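Local coordinates for protein thiamine pyrophosphokinase (Saccharomyces cerevisiae, PDB 1IG0) that catalyses the transfer of pyrophosphate from ATP to thiamine, making thiamine diphosphate and AMP, and is yeast's only enzyme for this step, at residues B[32-37]-B[215-220]; B[123-128]-B[203-208]; B[129-134]-B[184-189]; B[141-146]-B[163-168]; B[208-213]-B[227-232]. All coordinates share one frame; numbering follows the deposited sequence.

Contact 1 (B[32-37]-B[215-220]); sequences HPNEDE and YFKLCY
Glu37 ends a type I turn begun at Asn34 and faces Lys217 on strand 216-221 across a wide backbone gap, the nearest CA pair being Glu37 and Tyr215 at 9.9 Å. A salt bridge spans it. Lys217 NZ lies 2.7 Å from Glu37 OE1, on the syn side and 15° out of the carboxylate plane; its bond to Glu37 OE2 is weak at 3.1 Å. The two side chains come from opposite directions. Glu37 is extended beyond CG, while Lys217 bends at chi3 (-53°). The carboxylate is also held from its own turn: Asn34 N donates nearly straight to Glu37 OE2 at 2.7 Å, from the anti side. This leaves each carboxylate oxygen with a partner and ties its rotation to the turn. Asn34 ND2 only approaches Lys217 NZ, at 3.9 Å. Pro33 and Glu37 touch Ser185 on the neighbouring strand. The arrangement is a surface salt bridge between the loop before strand 38-43 and strand 216-221, the last parallel strand in the mixed sheet of an alpha/beta fold.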
# COMPACT_ATOMS: atom_id res chain seq x y z
N HIS B 32 -5.76 15.01 16.62
CA HIS B 32 -5.84 16.23 17.41
C HIS B 32 -4.60 16.38 18.28
O HIS B 32 -4.52 15.81 19.37
CB HIS B 32 -7.12 16.19 18.27
CG HIS B 32 -7.39 17.46 19.02
ND1 HIS B 32 -8.66 17.81 19.44
CD2 HIS B 32 -6.57 18.45 19.45
CE1 HIS B 32 -8.61 18.96 20.09
NE2 HIS B 32 -7.35 19.36 20.11
N PRO B 33 -3.60 17.14 17.81
CA PRO B 33 -2.34 17.39 18.51
C PRO B 33 -2.55 17.90 19.94
O PRO B 33 -3.54 18.57 20.23
CB PRO B 33 -1.65 18.43 17.64
CG PRO B 33 -2.16 18.11 16.27
CD PRO B 33 -3.63 17.88 16.53
N ASN B 34 -1.62 17.58 20.83
CA ASN B 34 -1.71 18.02 22.21
C ASN B 34 -1.27 19.48 22.29
O ASN B 34 -0.44 19.93 21.50
CB ASN B 34 -0.83 17.14 23.11
CG ASN B 34 -1.25 15.68 23.09
OD1 ASN B 34 -2.43 15.36 23.26
ND2 ASN B 34 -0.29 14.79 22.89
N GLU B 35 -1.82 20.21 23.25
CA GLU B 35 -1.52 21.62 23.42
C GLU B 35 -0.04 22.02 23.55
O GLU B 35 0.35 23.08 23.07
CB GLU B 35 -2.28 22.20 24.62
CG GLU B 35 -2.72 21.18 25.67
CD GLU B 35 -4.08 20.58 25.38
OE1 GLU B 35 -4.17 19.69 24.50
OE2 GLU B 35 -5.07 21.00 26.02
N ASP B 36 0.76 21.17 24.17
CA ASP B 36 2.18 21.47 24.39
C ASP B 36 3.13 21.12 23.25
O ASP B 36 4.30 21.51 23.27
CB ASP B 36 2.66 20.78 25.67
CG ASP B 36 3.93 21.40 26.23
OD1 ASP B 36 4.69 22.03 25.47
OD2 ASP B 36 4.19 21.23 27.44
N GLU B 37 2.65 20.39 22.24
CA GLU B 37 3.54 20.00 21.15
C GLU B 37 3.30 20.77 19.86
O GLU B 37 2.25 21.38 19.66
CB GLU B 37 3.38 18.50 20.88
CG GLU B 37 2.08 18.12 20.20
CD GLU B 37 1.79 16.63 20.30
OE1 GLU B 37 2.74 15.85 20.52
OE2 GLU B 37 0.61 16.24 20.16
N TYR B 215 11.49 12.77 17.48
CA TYR B 215 10.58 13.80 17.98
C TYR B 215 9.33 13.90 17.11
O TYR B 215 8.32 14.47 17.53
CB TYR B 215 11.30 15.15 18.07
CG TYR B 215 12.10 15.53 16.85
CD1 TYR B 215 11.49 16.15 15.76
CD2 TYR B 215 13.46 15.26 16.78
CE1 TYR B 215 12.22 16.49 14.63
CE2 TYR B 215 14.21 15.60 15.65
CZ TYR B 215 13.58 16.21 14.58
OH TYR B 215 14.31 16.53 13.46
N PHE B 216 9.40 13.35 15.90
CA PHE B 216 8.27 13.34 14.99
C PHE B 216 7.29 12.24 15.40
O PHE B 216 7.70 11.18 15.86
CB PHE B 216 8.70 13.05 13.55
CG PHE B 216 9.15 14.27 12.78
CD1 PHE B 216 10.49 14.46 12.47
CD2 PHE B 216 8.21 15.19 12.32
CE1 PHE B 216 10.90 15.55 11.70
CE2 PHE B 216 8.61 16.29 11.55
CZ PHE B 216 9.95 16.47 11.24
N LYS B 217 6.01 12.52 15.21
CA LYS B 217 4.95 11.55 15.50
C LYS B 217 4.09 11.57 14.25
O LYS B 217 3.13 12.33 14.14
CB LYS B 217 4.13 11.98 16.71
CG LYS B 217 4.94 12.24 17.97
CD LYS B 217 4.01 12.40 19.17
CE LYS B 217 2.94 13.45 18.90
NZ LYS B 217 1.85 13.40 19.92
N LEU B 218 4.46 10.72 13.29
CA LEU B 218 3.78 10.64 12.01
C LEU B 218 2.60 9.68 11.93
O LEU B 218 2.65 8.56 12.45
CB LEU B 218 4.79 10.29 10.92
CG LEU B 218 4.26 9.95 9.52
CD1 LEU B 218 3.55 11.16 8.91
CD2 LEU B 218 5.42 9.52 8.64
N CYS B 219 1.54 10.13 11.27
CA CYS B 219 0.35 9.32 11.08
C CYS B 219 -0.28 9.67 9.75
O CYS B 219 -0.42 10.85 9.41
CB CYS B 219 -0.67 9.56 12.20
SG CYS B 219 -2.18 8.55 12.05
N TYR B 220 -0.66 8.66 8.98
CA TYR B 220 -1.29 8.89 7.69
C TYR B 220 -2.79 8.76 7.83
O TYR B 220 -3.28 7.88 8.53
CB TYR B 220 -0.81 7.87 6.65
CG TYR B 220 0.65 7.99 6.29
CD1 TYR B 220 1.61 7.23 6.94
CD2 TYR B 220 1.07 8.90 5.31
CE1 TYR B 220 2.96 7.36 6.63
CE2 TYR B 220 2.41 9.04 5.00
CZ TYR B 220 3.36 8.27 5.66
OH TYR B 220 4.69 8.41 5.35

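Contact 2 (B[123-128]-B[203-208]); sequences YSTDFT and ITQLYT. With VIB (3-(4-amino-2-methyl-pyrimidin-5-ylmethyl)-5-(2-hydroxy-ethyl)-4-methyl-thiazol-3-ium), chain D.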
# COMPACT_ATOMS: atom_id res chain seq x y z
N TYR B 123 17.89 12.67 -5.44
CA TYR B 123 18.36 11.61 -4.56
C TYR B 123 17.64 11.60 -3.23
O TYR B 123 18.07 10.94 -2.28
CB TYR B 123 19.87 11.71 -4.36
CG TYR B 123 20.65 11.28 -5.58
CD1 TYR B 123 20.73 12.10 -6.71
CD2 TYR B 123 21.25 10.02 -5.64
CE1 TYR B 123 21.39 11.67 -7.86
CE2 TYR B 123 21.90 9.58 -6.78
CZ TYR B 123 21.97 10.41 -7.89
OH TYR B 123 22.61 9.98 -9.03
N SER B 124 16.55 12.35 -3.16
CA SER B 124 15.72 12.43 -1.97
C SER B 124 14.30 12.65 -2.46
O SER B 124 14.08 13.28 -3.49
CB SER B 124 16.15 13.59 -1.07
OG SER B 124 15.77 14.84 -1.62
N THR B 125 13.33 12.11 -1.73
CA THR B 125 11.93 12.25 -2.11
C THR B 125 11.41 13.60 -1.64
O THR B 125 12.04 14.28 -0.83
CB THR B 125 11.08 11.16 -1.46
OG1 THR B 125 11.17 11.27 -0.03
CG2 THR B 125 11.57 9.77 -1.90
N ASP B 126 10.25 14.01 -2.15
CA ASP B 126 9.66 15.27 -1.74
C ASP B 126 9.29 15.13 -0.26
O ASP B 126 9.31 16.11 0.48
CB ASP B 126 8.41 15.59 -2.55
CG ASP B 126 8.73 15.97 -3.99
OD1 ASP B 126 9.71 16.72 -4.20
OD2 ASP B 126 8.00 15.53 -4.89
N PHE B 127 8.96 13.91 0.15
CA PHE B 127 8.60 13.65 1.54
C PHE B 127 9.77 14.00 2.45
O PHE B 127 9.61 14.72 3.43
CB PHE B 127 8.22 12.17 1.71
CG PHE B 127 7.33 11.91 2.90
CD1 PHE B 127 6.14 11.21 2.75
CD2 PHE B 127 7.68 12.36 4.17
CE1 PHE B 127 5.31 10.96 3.84
CE2 PHE B 127 6.86 12.12 5.27
CZ PHE B 127 5.67 11.42 5.10
N THR B 128 10.96 13.49 2.11
CA THR B 128 12.15 13.77 2.91
C THR B 128 12.46 15.26 2.89
O THR B 128 12.88 15.82 3.90
CB THR B 128 13.37 12.99 2.38
OG1 THR B 128 13.14 11.59 2.54
CG2 THR B 128 14.62 13.37 3.16
N ILE B 203 5.68 4.43 3.89
CA ILE B 203 5.83 3.51 5.00
C ILE B 203 7.23 3.56 5.60
O ILE B 203 7.40 3.48 6.81
CB ILE B 203 5.51 2.05 4.59
CG1 ILE B 203 4.04 1.95 4.17
CG2 ILE B 203 5.80 1.10 5.74
CD1 ILE B 203 3.06 2.41 5.23
N THR B 204 8.25 3.71 4.75
CA THR B 204 9.62 3.78 5.25
C THR B 204 9.78 4.97 6.20
O THR B 204 10.53 4.89 7.18
CB THR B 204 10.66 3.94 4.10
OG1 THR B 204 10.51 5.23 3.48
CG2 THR B 204 10.46 2.85 3.07
N GLN B 205 9.08 6.06 5.91
CA GLN B 205 9.15 7.26 6.75
C GLN B 205 8.77 6.96 8.20
O GLN B 205 9.37 7.51 9.12
CB GLN B 205 8.23 8.35 6.19
CG GLN B 205 8.71 9.01 4.90
CD GLN B 205 9.93 9.90 5.10
OE1 GLN B 205 10.17 10.40 6.20
NE2 GLN B 205 10.70 10.10 4.03
N LEU B 206 7.78 6.11 8.39
CA LEU B 206 7.35 5.75 9.74
C LEU B 206 8.52 5.13 10.51
O LEU B 206 8.74 5.43 11.68
CB LEU B 206 6.18 4.77 9.69
CG LEU B 206 4.84 5.35 9.23
CD1 LEU B 206 3.84 4.23 8.99
CD2 LEU B 206 4.32 6.32 10.27
N TYR B 207 9.27 4.27 9.83
CA TYR B 207 10.42 3.61 10.44
C TYR B 207 11.63 4.53 10.59
O TYR B 207 12.22 4.61 11.67
CB TYR B 207 10.84 2.38 9.62
CG TYR B 207 9.89 1.20 9.69
CD1 TYR B 207 9.02 0.92 8.64
CD2 TYR B 207 9.89 0.35 10.80
CE1 TYR B 207 8.17 -0.18 8.69
CE2 TYR B 207 9.04 -0.76 10.86
CZ TYR B 207 8.18 -1.02 9.80
OH TYR B 207 7.35 -2.12 9.84
N THR B 208 11.99 5.23 9.52
CA THR B 208 13.15 6.12 9.56
C THR B 208 13.02 7.31 10.51
O THR B 208 13.98 7.65 11.21
CB THR B 208 13.51 6.65 8.15
OG1 THR B 208 12.39 7.36 7.60
CG2 THR B 208 13.87 5.49 7.23
CM2 VIB D . 18.80 3.76 -6.12
N4A VIB D . 18.26 8.60 -7.07
CM4 VIB D . 13.80 10.42 -8.97
O1 VIB D . 10.95 11.05 -5.06
C7 VIB D . 11.09 11.51 -6.41
C6 VIB D . 12.54 11.99 -6.65
C2 VIB D . 14.92 9.01 -5.85
S1 VIB D . 13.99 10.18 -4.87
C5 VIB D . 13.49 10.81 -6.49
C4 VIB D . 14.05 10.10 -7.50
N3 VIB D . 14.81 9.15 -7.10
C7A VIB D . 15.54 8.23 -8.02
C4A VIB D . 17.71 7.30 -7.08
N3A VIB D . 18.50 6.22 -6.62
C2A VIB D . 17.97 4.91 -6.61
N1A VIB D . 16.66 4.69 -7.07
C6A VIB D . 15.87 5.77 -7.53
C5A VIB D . 16.39 7.08 -7.54
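Phe127 and Gln205 stack where helix 126-139 meets helix 196-212, just past the N-cap of the first helix. That cap, Thr125, belongs to a thiamine pocket shared between subunits, where Ser285 OG of the second subunit also hydrogen-bonds the ligand. The Gln205 amide lies nearly parallel to the ring, with the planes 6° apart. Gln205 CG sits over the middle of the Phe127 ring, 3.6 Å from its centroid, in a CH-pi contact. A bend at chi2 (-70°) lays the amide flat above the CD2-CE2 side of the ring. Gln205 NE2 donates to Thr128 OG1 at 3.2 Å, in the amide plane but with a bent N-H...O angle of 135°. Tyr220 of strand 216-221 packs against Phe127 and Gln205. Thr125 OG1 caps the helix by accepting from Thr128 N at 3.1 Å in a nearly straight bond. Thr125 and the two residues before it meet the bound thiamine. Tyr123 offers a ring face, toward its rim, to the ligand amino group, N4A, and Tyr123 OH bonds to Glu7 of the second subunit. Ser124 O comes within 3.4 Å of the ligand sulfur, S1, and Thr125 CA is 3.3 Å from the ligand hydroxyl, O1.

Contact 3 (B[129-134]-B[184-189]); sequences KCVNLI and ISLLAL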
# COMPACT_ATOMS: atom_id res chain seq x y z
N LYS B 129 12.25 15.90 1.75
CA LYS B 129 12.49 17.34 1.64
C LYS B 129 11.55 18.08 2.60
O LYS B 129 11.94 19.06 3.24
CB LYS B 129 12.23 17.81 0.20
CG LYS B 129 13.23 17.30 -0.84
CD LYS B 129 12.89 17.83 -2.22
CE LYS B 129 13.95 17.46 -3.24
NZ LYS B 129 14.07 15.99 -3.46
N CYS B 130 10.32 17.58 2.70
CA CYS B 130 9.33 18.19 3.57
C CYS B 130 9.63 18.03 5.06
O CYS B 130 9.61 19.01 5.80
CB CYS B 130 7.94 17.61 3.28
SG CYS B 130 7.24 18.15 1.70
N VAL B 131 9.91 16.81 5.50
CA VAL B 131 10.20 16.59 6.92
C VAL B 131 11.47 17.32 7.36
O VAL B 131 11.55 17.79 8.50
CB VAL B 131 10.32 15.09 7.26
CG1 VAL B 131 8.95 14.42 7.10
CG2 VAL B 131 11.34 14.42 6.37
N ASN B 132 12.46 17.42 6.48
CA ASN B 132 13.68 18.14 6.82
C ASN B 132 13.30 19.60 7.02
O ASN B 132 13.74 20.25 7.97
CB ASN B 132 14.72 18.04 5.69
CG ASN B 132 15.48 16.73 5.71
OD1 ASN B 132 16.38 16.51 4.89
ND2 ASN B 132 15.13 15.85 6.64
N LEU B 133 12.48 20.11 6.11
CA LEU B 133 12.00 21.49 6.16
C LEU B 133 11.20 21.73 7.43
O LEU B 133 11.40 22.74 8.12
CB LEU B 133 11.12 21.78 4.94
CG LEU B 133 10.29 23.07 4.99
CD1 LEU B 133 11.22 24.28 5.03
CD2 LEU B 133 9.38 23.13 3.77
N ILE B 134 10.29 20.82 7.73
CA ILE B 134 9.44 20.93 8.91
C ILE B 134 10.27 21.01 10.19
O ILE B 134 10.01 21.85 11.06
CB ILE B 134 8.46 19.74 9.00
CG1 ILE B 134 7.46 19.83 7.85
CG2 ILE B 134 7.75 19.75 10.35
CD1 ILE B 134 6.59 18.60 7.68
N ILE B 184 6.66 16.87 17.44
CA ILE B 184 5.95 17.41 16.29
C ILE B 184 4.90 16.41 15.83
O ILE B 184 5.23 15.37 15.27
CB ILE B 184 6.91 17.68 15.11
CG1 ILE B 184 7.98 18.69 15.52
CG2 ILE B 184 6.13 18.19 13.90
CD1 ILE B 184 9.02 18.96 14.44
N SER B 185 3.63 16.73 16.09
CA SER B 185 2.54 15.87 15.67
C SER B 185 2.34 16.10 14.18
O SER B 185 1.91 17.18 13.76
CB SER B 185 1.26 16.21 16.44
OG SER B 185 0.22 15.32 16.10
N LEU B 186 2.65 15.09 13.38
CA LEU B 186 2.55 15.19 11.93
C LEU B 186 1.46 14.31 11.32
O LEU B 186 1.50 13.08 11.44
CB LEU B 186 3.91 14.83 11.31
CG LEU B 186 4.08 14.83 9.80
CD1 LEU B 186 3.87 16.23 9.24
CD2 LEU B 186 5.48 14.31 9.46
N LEU B 187 0.49 14.94 10.68
CA LEU B 187 -0.61 14.23 10.03
C LEU B 187 -0.43 14.41 8.53
O LEU B 187 -0.36 15.53 8.04
CB LEU B 187 -1.96 14.81 10.47
CG LEU B 187 -3.21 14.04 10.03
CD1 LEU B 187 -3.20 12.64 10.64
CD2 LEU B 187 -4.45 14.80 10.47
N ALA B 188 -0.34 13.30 7.80
CA ALA B 188 -0.13 13.37 6.35
C ALA B 188 -1.31 12.91 5.50
O ALA B 188 -1.97 11.92 5.81
CB ALA B 188 1.12 12.57 5.98
N LEU B 189 -1.55 13.65 4.43
CA LEU B 189 -2.63 13.35 3.49
C LEU B 189 -2.03 13.03 2.12
O LEU B 189 -1.06 13.67 1.70
CB LEU B 189 -3.57 14.55 3.36
CG LEU B 189 -4.38 15.01 4.57
CD1 LEU B 189 -5.09 16.32 4.25
CD2 LEU B 189 -5.40 13.94 4.94
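Ile134 and Val131 of helix 126-139 meet Leu186 and Ile184 of strand 184-189 through methyl groups alone. Leu186 serves both helix residues, one with each branch. Its CD1 meets Ile134 CD1 at 3.9 Å, and its CD2 meets Val131 CG1 at 4.2 Å. With Leu186 CG anti to the backbone N (chi1 179°), the fork at CG spreads its two methyls between the two helix residues. The Val131 and Leu186 side chains lie roughly perpendicular. Ile134 uses its other branch as well: its CG2 touches Ile184 CG2 at 4.2 Å. One isoleucine thus spans two strand residues on the same side of the strand. The axes of the two short segments run roughly antiparallel, at 151°, and approach to 11.8 Å. This is helix-on-sheet packing of an alpha/beta fold, with the helix lying over parallel strands. Leu186 also touches Thr40 and Leu42 of strand 38-43, and Phe216 of strand 216-221 touches Ile134 and Ile184. As to polar contacts, no hydrogen bond joins the two segments. Within the helix, Ile134 N bonds to Cys130 O at 2.7 Å. Backbone bonds tie Ile184 and Leu186 to strand 216-221, and Ser185 to strand 38-43.

Contact 4 (B[141-146]-B[163-168]); sequences PEFRSL and KGIHTL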
# COMPACT_ATOMS: atom_id res chain seq x y z
N PRO B 141 16.11 28.28 14.75
CA PRO B 141 15.79 29.71 14.72
C PRO B 141 16.54 30.43 13.60
O PRO B 141 16.06 31.42 13.05
CB PRO B 141 16.23 30.18 16.11
CG PRO B 141 15.98 28.98 16.96
CD PRO B 141 16.54 27.87 16.10
N GLU B 142 17.72 29.92 13.27
CA GLU B 142 18.53 30.52 12.21
C GLU B 142 17.88 30.32 10.85
O GLU B 142 17.94 31.19 9.99
CB GLU B 142 19.94 29.92 12.21
CG GLU B 142 20.83 30.45 11.10
CD GLU B 142 22.30 30.31 11.43
OE1 GLU B 142 23.03 29.72 10.61
OE2 GLU B 142 22.72 30.81 12.49
N PHE B 143 17.26 29.16 10.65
CA PHE B 143 16.58 28.89 9.39
C PHE B 143 15.44 29.89 9.24
O PHE B 143 15.25 30.49 8.18
CB PHE B 143 16.01 27.47 9.37
CG PHE B 143 15.19 27.17 8.15
CD1 PHE B 143 15.80 26.97 6.91
CD2 PHE B 143 13.80 27.13 8.22
CE1 PHE B 143 15.04 26.74 5.76
CE2 PHE B 143 13.03 26.90 7.08
CZ PHE B 143 13.66 26.70 5.85
N ARG B 144 14.66 30.05 10.31
CA ARG B 144 13.54 30.97 10.31
C ARG B 144 14.01 32.37 9.97
O ARG B 144 13.34 33.11 9.25
CB ARG B 144 12.85 30.95 11.68
CG ARG B 144 12.15 29.64 11.99
CD ARG B 144 10.97 29.42 11.06
NE ARG B 144 9.84 30.28 11.41
CZ ARG B 144 9.10 30.12 12.51
NH1 ARG B 144 9.38 29.14 13.36
NH2 ARG B 144 8.10 30.94 12.76
N SER B 145 15.17 32.75 10.51
CA SER B 145 15.73 34.07 10.25
C SER B 145 16.12 34.19 8.78
O SER B 145 15.90 35.22 8.14
CB SER B 145 16.97 34.29 11.12
OG SER B 145 17.59 35.52 10.81
N LEU B 146 16.70 33.12 8.24
CA LEU B 146 17.12 33.10 6.85
C LEU B 146 15.97 33.41 5.90
O LEU B 146 16.10 34.22 4.99
CB LEU B 146 17.70 31.72 6.50
CG LEU B 146 18.18 31.51 5.06
CD1 LEU B 146 19.34 32.45 4.76
CD2 LEU B 146 18.62 30.06 4.88
N LYS B 163 20.45 20.74 -2.78
CA LYS B 163 20.09 20.02 -1.56
C LYS B 163 20.25 20.86 -0.30
O LYS B 163 20.50 20.33 0.78
CB LYS B 163 20.97 18.77 -1.45
CG LYS B 163 22.45 19.08 -1.58
CD LYS B 163 23.29 17.82 -1.68
CE LYS B 163 24.75 18.17 -1.92
NZ LYS B 163 25.59 16.95 -2.09
N GLY B 164 20.09 22.17 -0.44
CA GLY B 164 20.23 23.07 0.70
C GLY B 164 19.46 22.68 1.95
O GLY B 164 20.01 22.70 3.05
N ILE B 165 18.19 22.34 1.79
CA ILE B 165 17.37 21.96 2.95
C ILE B 165 17.96 20.78 3.70
O ILE B 165 17.90 20.73 4.93
CB ILE B 165 15.92 21.64 2.53
CG1 ILE B 165 15.23 22.90 1.99
CG2 ILE B 165 15.13 21.11 3.72
CD1 ILE B 165 15.08 24.02 3.02
N HIS B 166 18.52 19.81 2.98
CA HIS B 166 19.11 18.65 3.63
C HIS B 166 20.42 19.04 4.31
O HIS B 166 20.71 18.59 5.42
CB HIS B 166 19.38 17.53 2.64
CG HIS B 166 19.83 16.25 3.29
ND1 HIS B 166 18.98 15.46 4.04
CD2 HIS B 166 21.04 15.65 3.34
CE1 HIS B 166 19.65 14.43 4.52
NE2 HIS B 166 20.91 14.52 4.11
N THR B 167 21.21 19.87 3.65
CA THR B 167 22.49 20.31 4.21
C THR B 167 22.23 21.07 5.51
O THR B 167 22.89 20.84 6.52
CB THR B 167 23.24 21.23 3.23
OG1 THR B 167 23.42 20.55 1.98
CG2 THR B 167 24.61 21.61 3.79
N LEU B 168 21.27 21.99 5.47
CA LEU B 168 20.92 22.78 6.64
C LEU B 168 20.36 21.88 7.74
O LEU B 168 20.65 22.07 8.92
CB LEU B 168 19.89 23.85 6.28
CG LEU B 168 20.35 24.98 5.36
CD1 LEU B 168 19.18 25.89 5.02
CD2 LEU B 168 21.46 25.76 6.04
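Lys163 O, at the N-cap position of helix 164-175, is gripped by two backbone groups: Thr167 N donates to it at 3.0 Å, and His166 N does so weakly. One residue on, Gly164 O accepts from Leu168 N at 2.8 Å. These bonds shape the first turn, from which Ile165 and Leu168 reach Phe143 of helix 141-148. Phe143 carries the largest share of the contact. Its chi1 of 175° swings the ring away from its own backbone N, out to the other helix. Leu168 CD1 comes to the ring edge, near the ring plane, and lies 4.0 Å from Phe143 CD1. Ile165 approaches the same ring obliquely, with its CD1 at 3.9 Å from Phe143 CE1. Leu168 CD1 is shared, since Leu146 CD2 also touches it at 4.2 Å. The contact joins two helices at the periphery of the alpha/beta domain, beside helix 126-139 and strand 93-96. Their short axes run mostly antiparallel, at 148°, and come no closer than 12.3 Å, and the side chains of Phe143, Leu146, Ile165 and Leu168 span the distance. No hydrogen bond crosses between the two segments. Leu133 and Leu136 of helix 126-139 pack against Phe143, and Tyr93 of strand 93-96 adds to this cover. Ile165 rests on Asn132 and Ile95. His166 ND1 is hydrogen-bonded to Asn132 OD1 of helix 126-139.

Contact 5 (B[208-213]-B[227-232]); sequences TLSENA and IFLIKK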
# COMPACT_ATOMS: atom_id res chain seq x y z
N THR B 208 11.99 5.23 9.52
CA THR B 208 13.15 6.12 9.56
C THR B 208 13.02 7.31 10.51
O THR B 208 13.98 7.65 11.21
CB THR B 208 13.51 6.65 8.15
OG1 THR B 208 12.39 7.36 7.60
CG2 THR B 208 13.87 5.49 7.23
N LEU B 209 11.86 7.95 10.53
CA LEU B 209 11.66 9.08 11.43
C LEU B 209 11.74 8.61 12.87
O LEU B 209 12.31 9.28 13.73
CB LEU B 209 10.30 9.74 11.18
CG LEU B 209 10.14 10.52 9.87
CD1 LEU B 209 8.72 11.06 9.77
CD2 LEU B 209 11.15 11.66 9.82
N SER B 210 11.16 7.45 13.13
CA SER B 210 11.15 6.87 14.47
C SER B 210 12.58 6.61 14.94
O SER B 210 12.89 6.70 16.13
CB SER B 210 10.37 5.56 14.46
OG SER B 210 10.33 4.99 15.76
N GLU B 211 13.46 6.30 13.99
CA GLU B 211 14.85 6.00 14.30
C GLU B 211 15.81 7.19 14.25
O GLU B 211 16.71 7.29 15.08
CB GLU B 211 15.35 4.89 13.37
CG GLU B 211 16.87 4.73 13.30
CD GLU B 211 17.29 3.41 12.68
OE1 GLU B 211 16.69 3.01 11.66
OE2 GLU B 211 18.24 2.79 13.20
N ASN B 212 15.62 8.09 13.29
CA ASN B 212 16.52 9.22 13.13
C ASN B 212 15.98 10.61 13.48
O ASN B 212 16.72 11.59 13.47
CB ASN B 212 17.05 9.22 11.70
CG ASN B 212 17.71 7.91 11.33
OD1 ASN B 212 17.58 7.43 10.20
ND2 ASN B 212 18.44 7.32 12.28
N ALA B 213 14.69 10.69 13.79
CA ALA B 213 14.06 11.95 14.15
C ALA B 213 12.86 11.61 15.03
O ALA B 213 11.72 11.98 14.72
CB ALA B 213 13.61 12.70 12.90
N ILE B 227 -2.80 5.28 9.59
CA ILE B 227 -1.66 4.38 9.55
C ILE B 227 -0.53 5.01 10.33
O ILE B 227 -0.12 6.14 10.06
CB ILE B 227 -1.22 4.14 8.09
CG1 ILE B 227 -2.42 3.66 7.26
CG2 ILE B 227 -0.10 3.10 8.04
CD1 ILE B 227 -2.16 3.61 5.77
N PHE B 228 -0.03 4.27 11.32
CA PHE B 228 1.05 4.78 12.16
C PHE B 228 1.91 3.67 12.73
O PHE B 228 1.60 2.49 12.57
CB PHE B 228 0.45 5.62 13.29
CG PHE B 228 -0.58 4.88 14.10
CD1 PHE B 228 -0.24 4.31 15.32
CD2 PHE B 228 -1.89 4.75 13.64
CE1 PHE B 228 -1.19 3.61 16.07
CE2 PHE B 228 -2.84 4.06 14.39
CZ PHE B 228 -2.49 3.49 15.60
N LEU B 229 3.00 4.04 13.39
CA LEU B 229 3.91 3.06 13.95
C LEU B 229 3.66 2.76 15.42
O LEU B 229 3.36 3.66 16.21
CB LEU B 229 5.36 3.52 13.75
CG LEU B 229 6.46 2.52 14.13
CD1 LEU B 229 7.67 2.75 13.24
CD2 LEU B 229 6.82 2.67 15.59
N ILE B 230 3.78 1.48 15.76
CA ILE B 230 3.60 1.00 17.12
C ILE B 230 4.98 0.60 17.65
O ILE B 230 5.61 -0.31 17.11
CB ILE B 230 2.65 -0.22 17.16
CG1 ILE B 230 1.22 0.23 16.89
CG2 ILE B 230 2.77 -0.94 18.50
CD1 ILE B 230 0.67 1.21 17.91
N LYS B 231 5.44 1.28 18.69
CA LYS B 231 6.74 0.97 19.28
C LYS B 231 6.74 -0.41 19.93
O LYS B 231 5.73 -0.87 20.47
CB LYS B 231 7.13 2.03 20.31
CG LYS B 231 7.40 3.42 19.73
CD LYS B 231 8.88 3.65 19.41
CE LYS B 231 9.26 3.25 17.99
NZ LYS B 231 10.73 3.45 17.72
N LYS B 232 7.89 -1.06 19.87
CA LYS B 232 8.09 -2.39 20.43
C LYS B 232 7.98 -2.44 21.95
O LYS B 232 7.96 -1.41 22.62
CB LYS B 232 9.48 -2.89 20.03
CG LYS B 232 10.58 -1.95 20.51
CD LYS B 232 11.98 -2.41 20.12
CE LYS B 232 13.01 -1.41 20.63
NZ LYS B 232 14.40 -1.82 20.34
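The end of helix 196-212 packs here on the second strand of the beta hairpin formed by strands 216-221 and 225-230, through Leu229, and on Lys231 just beyond it. Ser210 makes all the contacts on the helix side. Its CB rests on Leu229 CD1 at 4.1 Å, and Ser210 and Leu229 are the closest pair along the backbones, with their CA atoms 8.2 Å apart. Ser210 OG accepts from Lys231 NZ. The modelled distance of 2.5 Å is unusually short, so its exact value is doubtful. Lys231 reaches the hydroxyl by folding back: its chain bends at chi2 (-93°) and chi3 (90°), which curls the ammonium group toward the helix. Lys231 NZ also forms a salt bridge with Asp303 OD2, and Asp303 touches both Ser210 and Leu229. The acid, the lysine and the serine thus make a small polar cluster beside the leucine. The whole is a surface contact of a helix end with a hairpin strand, in an alpha/beta fold whose parallel strands give way to antiparallel ones at this hairpin.

Overall arrangement
Contacts 1, 3 and 5 reach the large mixed sheet. Contacts 1 and 3 sit on neighbouring strands, with Lys217 O 2.9 Å from Leu186 N. Contacts 1 and 5 meet across the next pair, with Tyr220 N 2.8 Å from Ile227 O. Contacts 2 and 3 share helix 126-139, with Ser124 OG 2.8 Å from Lys129 NZ. Contact 2 touches the bound thiamine; the side chains of Val131 and Ile165, in contacts 3 and 4, lie about 12 and 14 Å from one. Contact 4 lies outermost, its centre about 23 Å from that of the chain; it touches contact 3, with Leu133 CD1 3.5 Å from Phe143 CZ. Contacts 2 and 5 share Thr208 and both touch the second subunit.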